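Local atomic coordinates of dehalogenase-like hydrolase (Ralstonia solanacearum, PDB entry 3UMB), a protein that probably catalyses the hydrolytic dehalogenation of small (S)-2-haloalkanoic acids to the corresponding (R)-2-hydroxyalkanoic acids, releasing a halide ion. Residues V178-W183 with I198-H203. Sequence-based numbering, arbitrary orientation.
Sequences VSSNGW and INRLGH
Beyond the last direct strand-to-strand bond, a water takes over the link between Ser180 and Arg200: it donates to Ser180 O (3.0 Å) and accepts from Arg200 N (2.9 Å). The direct bond comes just before, from Ile198 N to Ser179 O, 2.9 Å. Where the backbones come closest, 4.6 Å between Ser180 CA and Ile198 CA, Ser180 CA also sends its C-H to Ile198 O, 3.3 Å away. Val178 and Ile198 supply the apolar part: Val178 CG1, anti to the backbone N (chi1 180°), meets Ile198 CD1 at 3.7 Å, the two side chains crossing at a slant. The other branch, Ile198 CG2, sits over the centre of the Arg200 guanidinium, 3.8 Å above its plane, covering one face. Ser180 OG and Arg200 NE, 3.9 Å apart, converge on the same acceptor, Gly13 O, while Arg200 also forms a salt bridge with Glu103. On the first segment Ser179 OG accepts from Asn181 N, an ST turn leading into helix 182-191; on the second, Asn199 OD1 accepts from His203 N and Asn199 ND2 donates to His203 O, closing off the type I turn from Asn199 to Gly202. The contact lies at the C-terminal ends of neighbouring parallel strands 175-179 and 194-198 in the Rossmann-like HAD core, joined by a right-handed beta-alpha-beta crossover through helix 182-191, with helix 219-227 packed against Val178 and Ile198.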
ATOM      1  N   VAL A 178       1.554  12.206  16.593  1.00 22.05           N
ATOM      2  CA  VAL A 178       0.153  12.404  16.248  1.00 21.28           C
ATOM      3  C   VAL A 178      -0.081  12.255  14.754  1.00 20.29           C
ATOM      4  O   VAL A 178       0.574  12.911  13.945  1.00 20.35           O
ATOM      5  CB  VAL A 178      -0.307  13.816  16.665  1.00 21.65           C
ATOM      6  CG1 VAL A 178      -1.796  14.034  16.298  1.00 19.83           C
ATOM      7  CG2 VAL A 178      -0.056  14.015  18.169  1.00 18.84           C
ATOM      8  N   SER A 179      -0.996  11.354  14.401  1.00 20.16           N
ATOM      9  CA  SER A 179      -1.423  11.142  12.983  1.00 18.73           C
ATOM     10  C   SER A 179      -2.912  10.889  12.847  1.00 18.74           C
ATOM     11  O   SER A 179      -3.526  10.366  13.746  1.00 17.08           O
ATOM     12  CB  SER A 179      -0.730   9.924  12.381  1.00 17.66           C
ATOM     13  OG  SER A 179      -0.950   9.954  10.964  1.00 17.10           O
ATOM     14  N   SER A 180      -3.475  11.274  11.712  1.00 19.86           N
ATOM     15  CA  SER A 180      -4.812  10.837  11.337  1.00 21.51           C
ATOM     16  C   SER A 180      -4.911   9.462  10.721  1.00 21.70           C
ATOM     17  O   SER A 180      -5.999   8.900  10.593  1.00 21.85           O
ATOM     18  CB  SER A 180      -5.375  11.774  10.314  1.00 21.08           C
ATOM     19  OG  SER A 180      -5.927  12.813  11.046  1.00 26.41           O
ATOM     20  N   ASN A 181      -3.794   8.930  10.286  1.00 22.24           N
ATOM     21  CA  ASN A 181      -3.838   7.728   9.501  1.00 21.78           C
ATOM     22  C   ASN A 181      -3.531   6.610  10.476  1.00 21.80           C
ATOM     23  O   ASN A 181      -2.482   6.594  11.140  1.00 21.57           O
ATOM     24  CB  ASN A 181      -2.845   7.835   8.368  1.00 22.35           C
ATOM     25  CG  ASN A 181      -3.243   8.877   7.347  1.00 23.17           C
ATOM     26  OD1 ASN A 181      -4.378   8.928   6.956  1.00 25.52           O
ATOM     27  ND2 ASN A 181      -2.302   9.686   6.898  1.00 22.72           N
ATOM     28  N   GLY A 182      -4.485   5.709  10.624  1.00 20.45           N
ATOM     29  CA  GLY A 182      -4.309   4.565  11.517  1.00 20.80           C
ATOM     30  C   GLY A 182      -3.030   3.801  11.260  1.00 20.80           C
ATOM     31  O   GLY A 182      -2.341   3.423  12.206  1.00 21.23           O
ATOM     32  N   TRP A 183      -2.684   3.595   9.991  1.00 20.58           N
ATOM     33  CA  TRP A 183      -1.476   2.828   9.675  1.00 20.24           C
ATOM     34  C   TRP A 183      -0.242   3.535  10.250  1.00 21.03           C
ATOM     35  O   TRP A 183       0.693   2.906  10.730  1.00 22.54           O
ATOM     36  CB  TRP A 183      -1.336   2.567   8.166  1.00 19.07           C
ATOM     37  CG  TRP A 183      -1.329   3.798   7.278  1.00 18.39           C
ATOM     38  CD1 TRP A 183      -2.408   4.328   6.626  1.00 15.36           C
ATOM     39  CD2 TRP A 183      -0.211   4.637   6.949  1.00 15.64           C
ATOM     40  NE1 TRP A 183      -2.043   5.488   5.966  1.00 17.98           N
ATOM     41  CE2 TRP A 183      -0.693   5.671   6.117  1.00 17.41           C
ATOM     42  CE3 TRP A 183       1.143   4.628   7.297  1.00 18.50           C
ATOM     43  CZ2 TRP A 183       0.144   6.671   5.581  1.00 16.60           C
ATOM     44  CZ3 TRP A 183       1.981   5.653   6.809  1.00 13.64           C
ATOM     45  CH2 TRP A 183       1.465   6.662   5.958  1.00 16.04           C
ATOM     46  N   ILE A 198      -5.715  10.562  15.675  1.00 23.97           N
ATOM     47  CA  ILE A 198      -6.886  11.371  15.402  1.00 24.55           C
ATOM     48  C   ILE A 198      -7.695  10.632  14.363  1.00 24.52           C
ATOM     49  O   ILE A 198      -7.495  10.770  13.181  1.00 25.53           O
ATOM     50  CB  ILE A 198      -6.571  12.854  14.976  1.00 24.28           C
ATOM     51  CG1 ILE A 198      -5.604  13.497  15.971  1.00 26.01           C
ATOM     52  CG2 ILE A 198      -7.892  13.692  14.940  1.00 24.70           C
ATOM     53  CD1 ILE A 198      -5.299  14.969  15.767  1.00 22.31           C
ATOM     54  N   ASN A 199      -8.601   9.801  14.849  1.00 25.53           N
ATOM     55  CA  ASN A 199      -9.458   8.996  14.022  1.00 26.47           C
ATOM     56  C   ASN A 199     -10.715   9.801  13.622  1.00 27.73           C
ATOM     57  O   ASN A 199     -11.797   9.652  14.212  1.00 27.55           O
ATOM     58  CB  ASN A 199      -9.803   7.705  14.808  1.00 26.75           C
ATOM     59  CG  ASN A 199     -10.664   6.752  14.029  1.00 25.52           C
ATOM     60  OD1 ASN A 199     -10.833   6.907  12.818  1.00 25.84           O
ATOM     61  ND2 ASN A 199     -11.237   5.761  14.727  1.00 19.96           N
ATOM     62  N   ARG A 200     -10.557  10.640  12.602  1.00 28.88           N
ATOM     63  CA  ARG A 200     -11.606  11.592  12.212  1.00 30.49           C
ATOM     64  C   ARG A 200     -12.881  10.959  11.638  1.00 30.16           C
ATOM     65  O   ARG A 200     -13.966  11.516  11.769  1.00 30.44           O
ATOM     66  CB  ARG A 200     -11.054  12.603  11.193  1.00 30.94           C
ATOM     67  CG  ARG A 200     -10.116  13.600  11.823  1.00 34.71           C
ATOM     68  CD  ARG A 200      -9.775  14.729  10.860  1.00 38.86           C
ATOM     69  NE  ARG A 200      -8.692  15.577  11.364  1.00 42.09           N
ATOM     70  CZ  ARG A 200      -8.801  16.405  12.401  1.00 46.20           C
ATOM     71  NH1 ARG A 200      -9.959  16.496  13.082  1.00 48.13           N
ATOM     72  NH2 ARG A 200      -7.746  17.142  12.780  1.00 46.76           N
ATOM     73  N   LEU A 201     -12.744   9.820  10.967  1.00 29.77           N
ATOM     74  CA  LEU A 201     -13.885   9.196  10.326  1.00 29.06           C
ATOM     75  C   LEU A 201     -14.475   8.064  11.175  1.00 27.63           C
ATOM     76  O   LEU A 201     -15.368   7.381  10.739  1.00 28.08           O
ATOM     77  CB  LEU A 201     -13.485   8.726   8.925  1.00 29.74           C
ATOM     78  CG  LEU A 201     -12.918   9.750   7.909  1.00 31.62           C
ATOM     79  CD1 LEU A 201     -12.840   9.102   6.491  1.00 32.34           C
ATOM     80  CD2 LEU A 201     -13.718  11.060   7.864  1.00 30.35           C
ATOM     81  N   GLY A 202     -13.990   7.891  12.397  1.00 26.85           N
ATOM     82  CA  GLY A 202     -14.518   6.876  13.310  1.00 26.58           C
ATOM     83  C   GLY A 202     -14.325   5.437  12.852  1.00 26.30           C
ATOM     84  O   GLY A 202     -15.173   4.607  13.060  1.00 26.58           O
ATOM     85  N   HIS A 203     -13.177   5.145  12.246  1.00 25.84           N
ATOM     86  CA  HIS A 203     -12.917   3.822  11.690  1.00 24.44           C
ATOM     87  C   HIS A 203     -12.446   2.847  12.755  1.00 22.89           C
ATOM     88  O   HIS A 203     -12.087   3.271  13.859  1.00 23.05           O
ATOM     89  CB  HIS A 203     -11.877   3.956  10.574  1.00 24.94           C
ATOM     90  CG  HIS A 203     -12.438   4.539   9.315  1.00 25.76           C
ATOM     91  ND1 HIS A 203     -11.643   5.001   8.294  1.00 30.53           N
ATOM     92  CD2 HIS A 203     -13.720   4.725   8.912  1.00 29.19           C
ATOM     93  CE1 HIS A 203     -12.405   5.447   7.311  1.00 31.99           C
ATOM     94  NE2 HIS A 203     -13.671   5.279   7.655  1.00 32.56           N
TER
HETATM   95  O   HOH W   1      -8.825  10.023  10.385  1.00 33.41           O